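PDB 6BDJ: Tetur07g02040, which probably cleaves aromatic rings between two adjacent hydroxyls, as an intradiol dioxygenase that binds ferric iron and inserts both atoms of molecular oxygen. Local coordinates for residues E48-R53 with K84-Q89. Residues are numbered along the deposited sequence; the frame is centred on the assembly and turned at random.
Sequences EEDIIR and KVYIWQ
Lys84 and Asp50 form a salt bridge across this contact. The two side chains meet at about a right angle. Lys84 NZ lies 2.8 Å from Asp50 OD1, which it meets on the syn side, 22° out of the carboxylate plane. Lys84 NZ also makes a weak bond to Asp50 OD2 at 3.2 Å, so it spans both oxygens. The lysine chain bends at chi3 on its way to the carboxylate. The hydroxyl end of Tyr86 lies beside this pair. Its ring plane is turned 48° from that of the carboxylate, and Tyr86 OH lies 3.4 Å from Asp50 OD1. The ring edge also meets backbone: Glu49 O sits near the ring plane, 3.5 Å from Tyr86 CE2. The Glu49 side chain leaves the backbone away from the strand, and its carboxylate forms a salt bridge with Arg117. Phe46 meets the Tyr86 ring edge-to-face, and the His153 ring also touches it. Farther along the loop, Ile51 and Arg53 make backbone hydrogen bonds to Thr122, so this part of 48-53 runs beside the outermost strand 120-124. Strand 84-88 lies between 120-124 and 148-154, antiparallel to both. The latter strand carries the iron ligand His149, whose side chain is about 8 Å from that of Tyr86.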
# COMPACT_ATOMS: atom_id res chain seq x y z
N GLU A 48 12.63 2.04 -5.61
CA GLU A 48 12.22 2.17 -6.99
C GLU A 48 12.88 1.08 -7.82
O GLU A 48 13.95 1.27 -8.39
CB GLU A 48 12.53 3.56 -7.53
CG GLU A 48 11.84 3.78 -8.86
CD GLU A 48 11.90 5.21 -9.39
OE1 GLU A 48 12.47 6.12 -8.74
OE2 GLU A 48 11.34 5.40 -10.49
N GLU A 49 12.23 -0.07 -7.86
CA GLU A 49 12.70 -1.26 -8.58
C GLU A 49 11.51 -1.96 -9.19
O GLU A 49 10.49 -2.11 -8.55
CB GLU A 49 13.43 -2.22 -7.63
CG GLU A 49 14.85 -1.78 -7.23
CD GLU A 49 15.45 -2.67 -6.14
OE1 GLU A 49 14.77 -3.63 -5.71
OE2 GLU A 49 16.58 -2.39 -5.68
N ASP A 50 11.68 -2.42 -10.43
CA ASP A 50 10.73 -3.28 -11.10
C ASP A 50 10.91 -4.69 -10.51
O ASP A 50 11.87 -5.40 -10.82
CB ASP A 50 10.98 -3.32 -12.62
CG ASP A 50 10.53 -2.02 -13.34
OD1 ASP A 50 10.14 -1.04 -12.66
OD2 ASP A 50 10.59 -1.97 -14.59
N ILE A 51 9.97 -5.05 -9.65
CA ILE A 51 9.82 -6.39 -9.14
C ILE A 51 8.41 -6.78 -9.49
O ILE A 51 7.48 -6.67 -8.68
CB ILE A 51 10.08 -6.45 -7.64
CG1 ILE A 51 11.46 -5.86 -7.34
CG2 ILE A 51 10.04 -7.91 -7.17
CD1 ILE A 51 11.73 -5.67 -5.85
N ILE A 52 8.25 -7.19 -10.73
CA ILE A 52 6.95 -7.33 -11.32
C ILE A 52 6.46 -8.72 -11.07
O ILE A 52 6.87 -9.66 -11.74
CB ILE A 52 6.96 -6.99 -12.81
CG1 ILE A 52 7.56 -5.60 -13.05
CG2 ILE A 52 5.53 -7.07 -13.38
CD1 ILE A 52 7.93 -5.31 -14.50
N ARG A 53 5.56 -8.84 -10.10
CA ARG A 53 5.02 -10.12 -9.65
C ARG A 53 3.76 -9.87 -8.88
O ARG A 53 3.60 -8.80 -8.25
CB ARG A 53 6.00 -10.80 -8.69
CG ARG A 53 6.19 -10.04 -7.39
CD ARG A 53 7.30 -10.59 -6.56
NE ARG A 53 7.74 -9.68 -5.50
CZ ARG A 53 8.59 -10.03 -4.54
NH1 ARG A 53 9.09 -11.27 -4.52
NH2 ARG A 53 8.98 -9.15 -3.63
N LYS A 84 1.90 1.35 -14.15
CA LYS A 84 2.66 0.54 -13.21
C LYS A 84 2.20 0.88 -11.80
O LYS A 84 2.28 2.04 -11.40
CB LYS A 84 4.16 0.79 -13.33
CG LYS A 84 4.84 -0.12 -14.35
CD LYS A 84 6.16 0.46 -14.85
CE LYS A 84 7.21 0.47 -13.76
NZ LYS A 84 8.58 0.57 -14.33
N VAL A 85 1.71 -0.12 -11.07
CA VAL A 85 1.34 0.07 -9.66
C VAL A 85 2.36 -0.63 -8.78
O VAL A 85 2.55 -1.83 -8.92
CB VAL A 85 -0.01 -0.55 -9.34
CG1 VAL A 85 -0.38 -0.32 -7.88
CG2 VAL A 85 -1.07 -0.01 -10.29
N TYR A 86 2.99 0.14 -7.90
CA TYR A 86 3.84 -0.40 -6.88
C TYR A 86 3.13 -0.44 -5.54
O TYR A 86 2.49 0.53 -5.16
CB TYR A 86 5.04 0.50 -6.67
CG TYR A 86 5.95 0.71 -7.85
CD1 TYR A 86 5.57 1.54 -8.90
CD2 TYR A 86 7.22 0.11 -7.92
CE1 TYR A 86 6.40 1.79 -9.98
CE2 TYR A 86 8.06 0.34 -9.01
CZ TYR A 86 7.64 1.20 -10.03
OH TYR A 86 8.43 1.50 -11.11
N ILE A 87 3.27 -1.52 -4.79
CA ILE A 87 2.94 -1.50 -3.37
C ILE A 87 4.13 -1.92 -2.54
O ILE A 87 5.04 -2.60 -3.01
CB ILE A 87 1.70 -2.35 -3.03
CG1 ILE A 87 1.91 -3.83 -3.36
CG2 ILE A 87 0.51 -1.85 -3.85
CD1 ILE A 87 0.78 -4.68 -2.78
N TRP A 88 4.12 -1.44 -1.31
CA TRP A 88 5.07 -1.88 -0.31
C TRP A 88 4.46 -1.69 1.06
O TRP A 88 3.62 -0.81 1.29
CB TRP A 88 6.44 -1.19 -0.42
CG TRP A 88 6.48 0.33 -0.11
CD1 TRP A 88 7.08 0.96 0.97
CD2 TRP A 88 5.97 1.38 -0.93
NE1 TRP A 88 6.96 2.32 0.86
CE2 TRP A 88 6.27 2.61 -0.28
CE3 TRP A 88 5.27 1.40 -2.13
CZ2 TRP A 88 5.90 3.85 -0.81
CZ3 TRP A 88 4.91 2.64 -2.66
CH2 TRP A 88 5.22 3.84 -2.01
N GLN A 89 4.86 -2.58 1.96
CA GLN A 89 4.24 -2.65 3.27
C GLN A 89 5.20 -3.34 4.25
O GLN A 89 6.08 -4.09 3.85
CB GLN A 89 2.94 -3.43 3.17
CG GLN A 89 3.14 -4.91 2.89
CD GLN A 89 1.85 -5.69 2.75
OE1 GLN A 89 1.16 -5.60 1.75
NE2 GLN A 89 1.55 -6.51 3.74